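Endo-n-acetyl-beta-d-glucosaminidase (Hypocrea jecorina, PDB 4AC1) cleaves N-linked glycans as an endo-beta-N-acetylglucosaminidase of glycoside hydrolase family 18 and deglycosylates the fungus's own cellulases. Local coordinates at residues K29-T34 against I274-L279; T70-G75 against Q118-D123; W185-F190 against G251-E256; G195-T200 against A218-T223; S260-G263 against W269-A272. All coordinates share one frame; numbering follows the deposited sequence.

Contact 1: residues K29-T34 against I274-L279; sequences KGIALT and IVTVIL. Unlike the reference sequence in segment 274-279: Val277 (reference Glu). With NAG (2-acetamido-2-deoxy-beta-D-glucopyranose), chain B.
Thr276 points its side chain at the backbone of Gly30, Ile31 and Ala32 and meets it with both branches. Its first torsion (chi1 -65°) sets OG1 beside the backbone N and CG2 opposite it. The hydroxyl therefore reaches Ala32, whose N donates to Thr276 OG1 over 2.9 Å. The N-H...O angle of 168° makes this a nearly straight bond. OG1 also gives its own hydrogen bond to Ala272 O, one turn back, so two bonds grip the hydroxyl and fix its rotation. The methyl branch does a different job. Thr276 CG2 lies 3.3 Å from Gly30 O and 3.9 Å from Ala32 CB. Ile31 runs at about a right angle to Thr276, and its CG2 comes within 4.1 Å of OG1. Gly30, itself part of the contact, has positive phi, which favours glycine. The two segments join the first and last beta-alpha units of the GH18 barrel: the loop after helix 24-27 leans on the closing helix 270-279. Next to the contact, Lys29 O accepts from Gln273 NE2. On another side of the helix, Val277 stands where the reference sequence has glutamate. Its CG1 lies 3.5 Å from C8, the acetamido methyl of the N-acetylglucosamine of the glycan on Asn236. Ile278 CG1 packs on the same methyl at 4.0 Å.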
# COMPACT_ATOMS: atom_id res chain seq x y z
N LYS A 29 -14.71 -17.85 -3.17
CA LYS A 29 -15.41 -17.37 -4.36
C LYS A 29 -15.69 -15.87 -4.32
O LYS A 29 -15.84 -15.28 -3.25
CB LYS A 29 -16.71 -18.15 -4.61
CG LYS A 29 -17.54 -18.43 -3.38
CD LYS A 29 -17.20 -19.79 -2.79
CE LYS A 29 -17.42 -19.81 -1.29
NZ LYS A 29 -16.53 -18.82 -0.61
N GLY A 30 -15.73 -15.27 -5.50
CA GLY A 30 -16.16 -13.88 -5.65
C GLY A 30 -15.17 -12.81 -5.22
O GLY A 30 -15.58 -11.78 -4.71
N ILE A 31 -13.88 -13.06 -5.41
CA ILE A 31 -12.85 -12.09 -5.02
C ILE A 31 -12.05 -11.71 -6.26
O ILE A 31 -11.59 -12.59 -7.01
CB ILE A 31 -11.91 -12.65 -3.94
CG1 ILE A 31 -12.71 -13.11 -2.71
CG2 ILE A 31 -10.87 -11.59 -3.54
CD1 ILE A 31 -11.87 -13.74 -1.63
N ALA A 32 -11.90 -10.41 -6.49
CA ALA A 32 -11.09 -9.93 -7.60
C ALA A 32 -9.91 -9.16 -7.05
O ALA A 32 -9.79 -7.94 -7.26
CB ALA A 32 -11.92 -9.09 -8.58
N LEU A 33 -9.05 -9.85 -6.31
CA LEU A 33 -7.87 -9.22 -5.75
C LEU A 33 -6.88 -8.90 -6.86
O LEU A 33 -6.56 -9.79 -7.64
CB LEU A 33 -7.20 -10.16 -4.75
CG LEU A 33 -6.01 -9.57 -3.99
CD1 LEU A 33 -6.48 -8.54 -2.99
CD2 LEU A 33 -5.24 -10.67 -3.29
N THR A 34 -6.42 -7.66 -6.96
CA THR A 34 -5.42 -7.33 -7.97
C THR A 34 -4.00 -7.23 -7.41
O THR A 34 -3.05 -7.52 -8.12
CB THR A 34 -5.78 -6.05 -8.74
OG1 THR A 34 -5.87 -4.97 -7.81
CG2 THR A 34 -7.11 -6.22 -9.46
N ILE A 274 -16.86 -8.74 -0.17
CA ILE A 274 -17.77 -7.60 -0.11
C ILE A 274 -17.28 -6.46 -0.99
O ILE A 274 -18.05 -5.87 -1.76
CB ILE A 274 -17.99 -7.14 1.36
CG1 ILE A 274 -18.79 -8.21 2.11
CG2 ILE A 274 -18.69 -5.78 1.41
CD1 ILE A 274 -19.09 -7.89 3.54
N VAL A 275 -15.99 -6.14 -0.90
CA VAL A 275 -15.45 -5.04 -1.70
C VAL A 275 -15.41 -5.38 -3.19
O VAL A 275 -15.57 -4.51 -4.02
CB VAL A 275 -14.09 -4.53 -1.15
CG1 VAL A 275 -13.58 -3.37 -1.96
CG2 VAL A 275 -14.27 -4.09 0.28
N THR A 276 -15.23 -6.66 -3.52
CA THR A 276 -15.37 -7.10 -4.91
C THR A 276 -16.80 -6.85 -5.42
O THR A 276 -16.98 -6.38 -6.56
CB THR A 276 -14.96 -8.57 -5.09
OG1 THR A 276 -13.55 -8.71 -4.83
CG2 THR A 276 -15.23 -9.03 -6.52
N VAL A 277 -17.81 -7.13 -4.59
CA VAL A 277 -19.19 -6.84 -5.01
C VAL A 277 -19.41 -5.34 -5.21
O VAL A 277 -20.17 -4.93 -6.10
CB VAL A 277 -20.26 -7.40 -4.04
CG1 VAL A 277 -21.65 -7.23 -4.66
CG2 VAL A 277 -20.05 -8.86 -3.76
N ILE A 278 -18.75 -4.52 -4.41
CA ILE A 278 -18.84 -3.07 -4.57
C ILE A 278 -18.17 -2.59 -5.87
O ILE A 278 -18.75 -1.79 -6.62
CB ILE A 278 -18.21 -2.34 -3.35
CG1 ILE A 278 -19.05 -2.61 -2.10
CG2 ILE A 278 -18.02 -0.84 -3.64
CD1 ILE A 278 -18.41 -2.11 -0.80
N LEU A 279 -16.96 -3.07 -6.15
CA LEU A 279 -16.16 -2.55 -7.24
C LEU A 279 -16.49 -3.18 -8.58
O LEU A 279 -16.35 -2.54 -9.63
CB LEU A 279 -14.69 -2.83 -6.95
CG LEU A 279 -14.07 -2.04 -5.81
CD1 LEU A 279 -12.63 -2.52 -5.58
CD2 LEU A 279 -14.11 -0.53 -6.10
C1 NAG B . -24.38 -0.22 -3.40
C2 NAG B . -25.03 -1.58 -3.17
C3 NAG B . -26.28 -1.81 -4.03
C4 NAG B . -27.18 -0.58 -4.13
C5 NAG B . -26.38 0.71 -4.35
C6 NAG B . -27.26 1.95 -4.24
C7 NAG B . -23.52 -3.33 -2.40
C8 NAG B . -22.53 -4.38 -2.78
N2 NAG B . -24.06 -2.64 -3.40
O3 NAG B . -27.05 -2.85 -3.48
O4 NAG B . -28.09 -0.78 -5.19
O5 NAG B . -25.36 0.81 -3.39
O6 NAG B . -27.85 2.06 -2.96
O7 NAG B . -23.80 -3.14 -1.22

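Contact 2: residues T70-G75 against Q118-D123; sequences TMKQAG and QLEGMD
Lys72 and Glu120 make the nearest backbone approach, yet their CA atoms are 9.5 Å apart, and side chains span the gap. The contact lies between two neighbouring beta-alpha units of the barrel. It ties the last turn of helix 62-73 to the turn that leads from helix 100-116 into strand 121-125. Both helices end in Schellman motifs, with Gly75 and Gln118 at positive phi. The lysine chain runs straight through CG and bends at chi3 (-83°), which carries NZ to Gln118. There NZ donates to Gln118 O at 2.9 Å, tilted 22° from the carbonyl plane. On the way, Lys72 CD passes 3.4 Å from Glu120 OE1. The two charges do not pair: Lys72 NZ is 5.3 Å from Glu120 OE1, and that oxygen takes the backbone N of Val78 instead. Their attraction is probably only a long-range one. A methionine in place of Lys72 would probably leave Gln118 O without this donor and free the glutamine amide to turn. A water finishes the link, accepting from Lys72 NZ at 2.7 Å and donating to Gln118 OE1 at 2.6 Å.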
# COMPACT_ATOMS: atom_id res chain seq x y z
N THR A 70 2.04 -18.80 -5.74
CA THR A 70 0.68 -19.22 -6.06
C THR A 70 -0.23 -18.01 -6.29
O THR A 70 -1.09 -18.03 -7.19
CB THR A 70 0.14 -20.11 -4.95
OG1 THR A 70 1.08 -21.16 -4.72
CG2 THR A 70 -1.21 -20.71 -5.32
N MET A 71 -0.05 -16.97 -5.49
CA MET A 71 -0.80 -15.74 -5.67
C MET A 71 -0.54 -15.15 -7.05
O MET A 71 -1.45 -14.76 -7.77
CB MET A 71 -0.44 -14.73 -4.59
CG MET A 71 -0.83 -15.18 -3.19
SD MET A 71 -2.61 -15.31 -2.90
CE MET A 71 -3.02 -13.61 -2.54
N LYS A 72 0.74 -15.10 -7.42
CA LYS A 72 1.11 -14.60 -8.75
C LYS A 72 0.55 -15.47 -9.88
O LYS A 72 0.07 -14.94 -10.88
CB LYS A 72 2.63 -14.43 -8.87
CG LYS A 72 3.14 -13.28 -8.01
CD LYS A 72 4.63 -12.98 -8.21
CE LYS A 72 5.49 -13.91 -7.38
NZ LYS A 72 6.94 -13.49 -7.37
N GLN A 73 0.57 -16.79 -9.71
CA GLN A 73 -0.06 -17.68 -10.69
C GLN A 73 -1.54 -17.36 -10.93
O GLN A 73 -2.04 -17.46 -12.05
CB GLN A 73 0.10 -19.15 -10.27
CG GLN A 73 -0.28 -20.13 -11.39
CD GLN A 73 0.02 -21.58 -11.06
OE1 GLN A 73 0.79 -21.89 -10.15
NE2 GLN A 73 -0.60 -22.49 -11.81
N ALA A 74 -2.25 -16.98 -9.87
CA ALA A 74 -3.66 -16.63 -9.98
C ALA A 74 -3.88 -15.24 -10.60
O ALA A 74 -5.02 -14.86 -10.85
CB ALA A 74 -4.34 -16.72 -8.63
N GLY A 75 -2.80 -14.51 -10.85
CA GLY A 75 -2.91 -13.20 -11.49
C GLY A 75 -2.77 -11.99 -10.57
O GLY A 75 -2.89 -10.85 -11.03
N GLN A 118 11.47 -11.42 -5.21
CA GLN A 118 10.75 -11.44 -6.48
C GLN A 118 9.48 -10.59 -6.43
O GLN A 118 8.42 -10.98 -6.94
CB GLN A 118 10.51 -12.89 -6.94
CG GLN A 118 11.83 -13.65 -7.14
CD GLN A 118 11.68 -15.10 -7.56
OE1 GLN A 118 10.71 -15.77 -7.22
NE2 GLN A 118 12.66 -15.61 -8.29
N LEU A 119 9.62 -9.41 -5.85
CA LEU A 119 8.50 -8.48 -5.73
C LEU A 119 8.25 -7.76 -7.04
O LEU A 119 9.19 -7.49 -7.80
CB LEU A 119 8.78 -7.46 -4.63
CG LEU A 119 8.99 -8.04 -3.24
CD1 LEU A 119 9.33 -6.93 -2.26
CD2 LEU A 119 7.77 -8.83 -2.75
N GLU A 120 7.00 -7.44 -7.30
CA GLU A 120 6.60 -6.82 -8.55
C GLU A 120 6.36 -5.33 -8.41
O GLU A 120 6.02 -4.65 -9.37
CB GLU A 120 5.36 -7.52 -9.10
CG GLU A 120 5.63 -9.01 -9.27
CD GLU A 120 4.53 -9.77 -9.95
OE1 GLU A 120 3.45 -9.96 -9.34
OE2 GLU A 120 4.75 -10.21 -11.10
N GLY A 121 6.56 -4.83 -7.20
CA GLY A 121 6.41 -3.41 -6.93
C GLY A 121 6.77 -3.11 -5.50
O GLY A 121 6.99 -4.01 -4.69
N MET A 122 6.89 -1.82 -5.22
CA MET A 122 7.18 -1.32 -3.90
C MET A 122 6.33 -0.10 -3.58
O MET A 122 6.30 0.87 -4.35
CB MET A 122 8.69 -1.01 -3.76
CG MET A 122 9.14 -0.57 -2.36
SD MET A 122 8.85 -1.76 -1.03
CE MET A 122 9.58 -3.23 -1.76
N ASP A 123 5.66 -0.16 -2.43
CA ASP A 123 4.89 0.95 -1.86
C ASP A 123 5.79 1.65 -0.85
O ASP A 123 6.37 1.01 0.03
CB ASP A 123 3.63 0.39 -1.18
CG ASP A 123 2.68 1.47 -0.67
OD1 ASP A 123 2.36 2.44 -1.39
OD2 ASP A 123 2.20 1.32 0.47
O HOH W 1 8.23 -15.64 -6.37

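Contact 3: residues W185-F190 against G251-E256; sequences WYNTQF and GVMGWE
The inside of the beta barrel brings Asn187 of strand 185-189 against Met253 of strand 251-255. The strands are not neighbours in the sheet, since strand 216-221 runs between them. Their axes pass 7.6 Å apart at 53°, and no hydrogen bond joins the two segments; Met253 packs on the side chain and backbone of Asn187. Met253 points toward the other strand and bends at chi2 (75°), which folds its methyl end along Asn187. Met253 CE lies 3.9 Å from Asn187 O and 4.2 Å from Gln189 CG. Lower on the chain, Met253 CG sits 3.9 Å from Asn187 OD1. The hydrogen bond to that oxygen comes from Trp185: NE1 donates to Asn187 OD1 at 2.8 Å. The oxygen lies in the indole plane, but the donor stands 52° out of the carbonyl plane. Asn187 ND2 makes a weak bond to Asp123 OD1, so the buried amide has a partner at each end. An alanine in place of Asn187 would probably leave the Trp185 indole N-H without its acceptor and Met253 with less to pack on. Gln189, at the methyl end, binds a zinc ion together with Glu127, and its NE2 donates to Ala155 O. Asp123, Asp125 and Glu127 form the DxDxE signature of the family. This signature at the end of strand 121-125 and the cis peptide between Trp255 and Glu256 are known features of GH18 (beta/alpha)8 barrels.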
# COMPACT_ATOMS: atom_id res chain seq x y z
N TRP A 185 0.14 4.68 -8.57
CA TRP A 185 -1.03 5.18 -7.84
C TRP A 185 -0.67 5.54 -6.41
O TRP A 185 0.44 5.26 -5.94
CB TRP A 185 -2.22 4.20 -7.89
CG TRP A 185 -2.09 2.99 -7.02
CD1 TRP A 185 -2.43 2.89 -5.70
CD2 TRP A 185 -1.60 1.69 -7.40
NE1 TRP A 185 -2.18 1.63 -5.23
CE2 TRP A 185 -1.68 0.87 -6.26
CE3 TRP A 185 -1.10 1.15 -8.60
CZ2 TRP A 185 -1.26 -0.46 -6.26
CZ3 TRP A 185 -0.70 -0.18 -8.60
CH2 TRP A 185 -0.78 -0.97 -7.43
N TYR A 186 -1.64 6.16 -5.74
CA TYR A 186 -1.54 6.57 -4.35
C TYR A 186 -2.54 5.77 -3.52
O TYR A 186 -3.76 5.84 -3.75
CB TYR A 186 -1.81 8.07 -4.23
CG TYR A 186 -0.87 8.94 -5.04
CD1 TYR A 186 0.38 9.30 -4.54
CD2 TYR A 186 -1.24 9.41 -6.32
CE1 TYR A 186 1.25 10.07 -5.28
CE2 TYR A 186 -0.36 10.20 -7.07
CZ TYR A 186 0.87 10.53 -6.53
OH TYR A 186 1.73 11.31 -7.28
N ASN A 187 -2.01 4.99 -2.58
CA ASN A 187 -2.80 4.24 -1.61
C ASN A 187 -3.24 5.23 -0.55
O ASN A 187 -2.55 5.45 0.45
CB ASN A 187 -1.94 3.14 -0.99
CG ASN A 187 -1.62 2.05 -1.97
OD1 ASN A 187 -2.53 1.38 -2.47
ND2 ASN A 187 -0.33 1.87 -2.27
N THR A 188 -4.38 5.87 -0.80
CA THR A 188 -4.69 7.10 -0.08
C THR A 188 -5.44 6.78 1.21
O THR A 188 -6.48 6.12 1.19
CB THR A 188 -5.44 8.08 -1.00
OG1 THR A 188 -4.67 8.32 -2.18
CG2 THR A 188 -5.64 9.43 -0.34
N GLN A 189 -4.88 7.21 2.34
CA GLN A 189 -5.40 6.79 3.63
C GLN A 189 -6.56 7.70 4.09
O GLN A 189 -6.33 8.79 4.62
CB GLN A 189 -4.28 6.75 4.68
CG GLN A 189 -3.01 6.04 4.20
CD GLN A 189 -2.02 5.76 5.31
OE1 GLN A 189 -2.42 5.38 6.41
NE2 GLN A 189 -0.73 5.94 5.05
N PHE A 190 -7.79 7.24 3.84
CA PHE A 190 -9.01 7.92 4.30
C PHE A 190 -9.40 7.42 5.70
O PHE A 190 -10.47 6.81 5.90
CB PHE A 190 -10.18 7.71 3.32
CG PHE A 190 -10.00 8.38 1.97
CD1 PHE A 190 -9.28 7.75 0.95
CD2 PHE A 190 -10.58 9.62 1.72
CE1 PHE A 190 -9.14 8.36 -0.29
CE2 PHE A 190 -10.44 10.24 0.48
CZ PHE A 190 -9.72 9.60 -0.53
N GLY A 251 -9.49 2.46 -7.19
CA GLY A 251 -9.90 1.24 -6.52
C GLY A 251 -9.94 1.45 -5.02
O GLY A 251 -10.14 2.57 -4.55
N VAL A 252 -9.77 0.35 -4.28
CA VAL A 252 -9.82 0.35 -2.82
C VAL A 252 -8.65 -0.46 -2.27
O VAL A 252 -8.29 -1.48 -2.85
CB VAL A 252 -11.16 -0.27 -2.30
CG1 VAL A 252 -11.13 -0.48 -0.77
CG2 VAL A 252 -12.32 0.62 -2.68
N MET A 253 -8.05 0.02 -1.19
CA MET A 253 -7.09 -0.78 -0.43
C MET A 253 -7.59 -0.95 0.99
O MET A 253 -8.35 -0.13 1.50
CB MET A 253 -5.65 -0.22 -0.50
CG MET A 253 -5.38 1.12 0.19
SD MET A 253 -5.28 1.04 2.00
CE MET A 253 -4.28 2.49 2.27
N GLY A 254 -7.19 -2.06 1.59
CA GLY A 254 -7.58 -2.38 2.96
C GLY A 254 -6.39 -2.59 3.87
O GLY A 254 -5.50 -3.41 3.58
N TRP A 255 -6.37 -1.85 4.98
CA TRP A 255 -5.42 -2.05 6.08
C TRP A 255 -6.16 -2.72 7.26
O TRP A 255 -7.01 -2.07 7.87
CB TRP A 255 -4.80 -0.72 6.55
CG TRP A 255 -3.79 -1.00 7.59
CD1 TRP A 255 -4.01 -1.15 8.93
CD2 TRP A 255 -2.40 -1.27 7.38
NE1 TRP A 255 -2.83 -1.48 9.57
CE2 TRP A 255 -1.83 -1.57 8.63
CE3 TRP A 255 -1.57 -1.29 6.24
CZ2 TRP A 255 -0.47 -1.87 8.79
CZ3 TRP A 255 -0.22 -1.60 6.39
CH2 TRP A 255 0.32 -1.87 7.66
N GLU A 256 -5.89 -3.98 7.59
CA GLU A 256 -5.04 -4.92 6.85
C GLU A 256 -5.74 -6.29 6.89
O GLU A 256 -6.84 -6.43 7.45
CB GLU A 256 -3.64 -5.01 7.48
CG GLU A 256 -3.68 -5.36 8.97
CD GLU A 256 -2.53 -6.26 9.42
OE1 GLU A 256 -1.97 -7.02 8.60
OE2 GLU A 256 -2.20 -6.20 10.62

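Contact 4: residues G195-T200 against A218-T223; sequences GSMADT and AGQLTT
Met197 curls over Ala218, and this is the tight part of the contact. The methionine chain bends at both chi2 and chi3, which brings its end back onto the strand. Met197 CE touches Ala218 CB at 3.6 Å, and Met197 SD lies 3.8 Å from the same methyl. Leu242 of helix 232-246 packs on the methionine. Gln220 crosses Met197 at about a right angle and sets its amide nitrogen NE2 3.5 Å from Met197 CG. The looser part is polar and runs through water. One water accepts from Met197 N at 2.9 Å and from Gln220 NE2 at 3.0 Å, where the segments make no direct hydrogen bond. NE2 also donates to Gly219 O, near its own amide plane but above the carbonyl plane, so two acceptors fix the amide. Farther out, toward the exposed Ala198, the loop holds its own shape. Ser196 OG accepts from Ala198 N in an ST turn, and the side chain of Asp199 caps the start of helix 201-208. The loop follows strand 185-189, and the helix leads on to strand 216-221, its parallel neighbour. The contact thus packs the connection of a beta-alpha-beta crossover against its second strand, as in a (beta/alpha)8 barrel.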
# COMPACT_ATOMS: atom_id res chain seq x y z
N GLY A 195 -9.04 11.83 6.42
CA GLY A 195 -10.02 11.83 5.33
C GLY A 195 -11.14 10.84 5.58
O GLY A 195 -11.04 9.99 6.45
N SER A 196 -12.19 10.94 4.78
CA SER A 196 -13.34 10.08 4.94
C SER A 196 -13.95 9.66 3.61
O SER A 196 -14.12 10.50 2.71
CB SER A 196 -14.41 10.75 5.79
OG SER A 196 -15.57 9.94 5.86
N MET A 197 -14.26 8.38 3.50
CA MET A 197 -15.02 7.85 2.37
C MET A 197 -16.53 7.77 2.65
O MET A 197 -17.25 7.13 1.89
CB MET A 197 -14.47 6.49 1.91
CG MET A 197 -13.14 6.57 1.16
SD MET A 197 -13.22 7.52 -0.39
CE MET A 197 -14.19 6.42 -1.40
N ALA A 198 -17.00 8.43 3.71
CA ALA A 198 -18.44 8.43 4.04
C ALA A 198 -19.27 9.30 3.08
O ALA A 198 -20.49 9.14 3.00
CB ALA A 198 -18.68 8.84 5.50
N ASP A 199 -18.62 10.24 2.39
CA ASP A 199 -19.20 10.93 1.23
C ASP A 199 -18.11 11.21 0.21
O ASP A 199 -16.92 10.92 0.46
CB ASP A 199 -19.99 12.20 1.63
CG ASP A 199 -19.12 13.26 2.30
OD1 ASP A 199 -17.95 13.48 1.90
OD2 ASP A 199 -19.65 13.93 3.21
N THR A 200 -18.48 11.77 -0.93
CA THR A 200 -17.54 11.98 -2.01
C THR A 200 -16.63 13.20 -1.86
O THR A 200 -15.74 13.41 -2.68
CB THR A 200 -18.28 12.18 -3.34
OG1 THR A 200 -19.15 13.32 -3.22
CG2 THR A 200 -19.08 10.96 -3.70
N ALA A 218 -8.84 4.46 -2.89
CA ALA A 218 -9.51 4.76 -1.62
C ALA A 218 -9.13 3.78 -0.52
O ALA A 218 -9.62 2.65 -0.48
CB ALA A 218 -11.00 4.78 -1.81
N GLY A 219 -8.23 4.21 0.36
CA GLY A 219 -7.79 3.39 1.46
C GLY A 219 -8.79 3.35 2.59
O GLY A 219 -9.37 4.38 2.96
N GLN A 220 -8.93 2.15 3.15
CA GLN A 220 -9.91 1.86 4.21
C GLN A 220 -9.32 0.98 5.30
O GLN A 220 -8.62 0.00 5.03
CB GLN A 220 -11.11 1.12 3.61
CG GLN A 220 -11.95 1.98 2.68
CD GLN A 220 -12.80 2.95 3.45
OE1 GLN A 220 -13.89 2.60 3.90
NE2 GLN A 220 -12.31 4.18 3.63
N LEU A 221 -9.63 1.32 6.54
CA LEU A 221 -9.43 0.37 7.63
C LEU A 221 -10.40 -0.80 7.46
O LEU A 221 -11.58 -0.60 7.15
CB LEU A 221 -9.65 1.04 8.99
CG LEU A 221 -8.65 2.13 9.40
CD1 LEU A 221 -9.07 2.72 10.74
CD2 LEU A 221 -7.23 1.59 9.50
N THR A 222 -9.92 -2.01 7.67
CA THR A 222 -10.78 -3.19 7.56
C THR A 222 -11.52 -3.50 8.87
O THR A 222 -12.45 -4.31 8.88
CB THR A 222 -9.99 -4.43 7.14
OG1 THR A 222 -8.99 -4.70 8.12
CG2 THR A 222 -9.35 -4.23 5.76
N THR A 223 -11.09 -2.85 9.95
CA THR A 223 -11.72 -3.01 11.27
C THR A 223 -11.77 -1.64 11.93
O THR A 223 -11.05 -0.74 11.52
CB THR A 223 -10.89 -3.90 12.23
OG1 THR A 223 -9.73 -3.18 12.66
CG2 THR A 223 -10.47 -5.21 11.58
O HOH W 2 -13.12 6.47 5.37

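Contact 5: residues S260-G263 against W269-A272; sequences SLPG and WEWA. With ZN (zinc ion), chain H.
Glu270 reaches past Pro262 and Gly263 to a zinc ion. Glu270 CB starts 4.1 Å from Pro262 CG. CG lies beside the backbone N (chi1 -70°), and the chain is extended beyond it, which carries the carboxylate along the loop. Glu270 CD is 4.0 Å from Gly263 CA. Glu270 OE1 lies 3.2 Å from Gly263 CA, too near for a CB there, so a glycine fits this place. Glu270 OE1 also accepts from a zinc-bound water at 2.6 Å. Glu270 OE2 binds the zinc ion directly at 2.1 Å. The carboxylate thus holds the metal with one oxygen and steadies a metal water with the other. Four waters and Glu267 OE1 complete six ligands. The other half of the contact rests on Trp271. Trp271 CB sits 3.6 Å from Ser260 CB, and Leu261 O approaches the ring edge near its plane, 3.3 Å from Trp271 CD1. Another water, away from the metal, joins the backbones: it donates to Ser260 O and accepts from Gly263 N and Trp271 N, meeting an early N-H of the helix. A cis peptide before Pro262 shapes the turn. The turn belongs to the connection from strand 251-255 to helix 270-279, the last of the barrel. Trp271 packs inward on Leu5 and Val7 of strand 4-9, while Ala272 touches Leu25 of helix 24-27.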
# COMPACT_ATOMS: atom_id res chain seq x y z
N SER A 260 -9.88 -8.67 9.20
CA SER A 260 -10.88 -7.85 8.52
C SER A 260 -12.31 -8.20 8.88
O SER A 260 -12.70 -9.37 8.84
CB SER A 260 -10.74 -8.02 7.02
OG SER A 260 -9.49 -7.56 6.55
N LEU A 261 -13.11 -7.18 9.19
CA LEU A 261 -14.56 -7.36 9.25
C LEU A 261 -15.10 -7.59 7.84
O LEU A 261 -14.49 -7.11 6.89
CB LEU A 261 -15.23 -6.13 9.89
CG LEU A 261 -14.95 -5.95 11.38
CD1 LEU A 261 -15.69 -4.72 11.91
CD2 LEU A 261 -15.35 -7.18 12.19
N PRO A 262 -16.24 -8.29 7.70
CA PRO A 262 -17.13 -8.81 8.75
C PRO A 262 -16.73 -10.15 9.34
O PRO A 262 -17.20 -10.51 10.42
CB PRO A 262 -18.47 -8.96 8.01
CG PRO A 262 -18.07 -9.32 6.62
CD PRO A 262 -16.85 -8.45 6.36
N GLY A 263 -15.87 -10.90 8.66
CA GLY A 263 -15.57 -12.27 9.06
C GLY A 263 -14.55 -12.42 10.18
O GLY A 263 -14.40 -13.50 10.75
N TRP A 269 -11.14 -13.11 4.62
CA TRP A 269 -11.36 -12.94 3.18
C TRP A 269 -12.74 -12.39 2.84
O TRP A 269 -12.96 -11.95 1.70
CB TRP A 269 -11.18 -14.27 2.45
CG TRP A 269 -12.05 -15.34 3.02
CD1 TRP A 269 -13.36 -15.55 2.73
CD2 TRP A 269 -11.69 -16.31 4.01
NE1 TRP A 269 -13.85 -16.61 3.47
CE2 TRP A 269 -12.84 -17.09 4.26
CE3 TRP A 269 -10.52 -16.58 4.71
CZ2 TRP A 269 -12.85 -18.15 5.18
CZ3 TRP A 269 -10.51 -17.65 5.61
CH2 TRP A 269 -11.67 -18.41 5.84
N GLU A 270 -13.67 -12.40 3.79
CA GLU A 270 -15.01 -11.91 3.49
C GLU A 270 -15.02 -10.43 3.12
O GLU A 270 -15.81 -10.02 2.27
CB GLU A 270 -15.99 -12.21 4.62
CG GLU A 270 -16.31 -13.69 4.73
CD GLU A 270 -17.27 -14.02 5.84
OE1 GLU A 270 -17.55 -13.14 6.68
OE2 GLU A 270 -17.74 -15.19 5.90
N TRP A 271 -14.12 -9.65 3.73
CA TRP A 271 -13.96 -8.25 3.36
C TRP A 271 -13.72 -8.11 1.85
O TRP A 271 -14.40 -7.35 1.18
CB TRP A 271 -12.79 -7.63 4.13
CG TRP A 271 -12.59 -6.16 3.89
CD1 TRP A 271 -13.18 -5.14 4.58
CD2 TRP A 271 -11.76 -5.56 2.90
NE1 TRP A 271 -12.76 -3.93 4.08
CE2 TRP A 271 -11.88 -4.16 3.05
CE3 TRP A 271 -10.91 -6.06 1.90
CZ2 TRP A 271 -11.20 -3.26 2.23
CZ3 TRP A 271 -10.23 -5.15 1.09
CH2 TRP A 271 -10.37 -3.77 1.26
N ALA A 272 -12.75 -8.87 1.32
CA ALA A 272 -12.44 -8.80 -0.10
C ALA A 272 -13.60 -9.23 -0.99
O ALA A 272 -13.75 -8.70 -2.08
CB ALA A 272 -11.18 -9.60 -0.43
ZN ZN H . -18.88 -16.03 7.44
O HOH W 3 -13.84 -10.57 6.62
O HOH W 4 -18.87 -14.36 8.49
O HOH W 5 -20.02 -16.97 8.93
O HOH W 6 -19.07 -17.93 6.27
O HOH W 7 -20.67 -15.42 6.52

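How the contacts relate
Contact 3 lies near the middle of the barrel, buried and partly polar. Contact 4 is also buried but farther out, with apolar packing and one bridging water; it shares the sheet with contact 3, where Thr188 O meets Gly219 N. Contacts 1 and 5 are partly buried and use the same helix 270-279, one through a threonine hydroxyl, the other through a water and a zinc-bound carboxylate. They touch where Ile274 packs on Pro262. Trp271 of contact 5 reaches Gly254 of contact 3. Contact 2 is the surface contact, made by one long lysine. It still joins the rest: Met71 packs on Leu33 of contact 1, and Asp123 reaches Asn187 of contact 3.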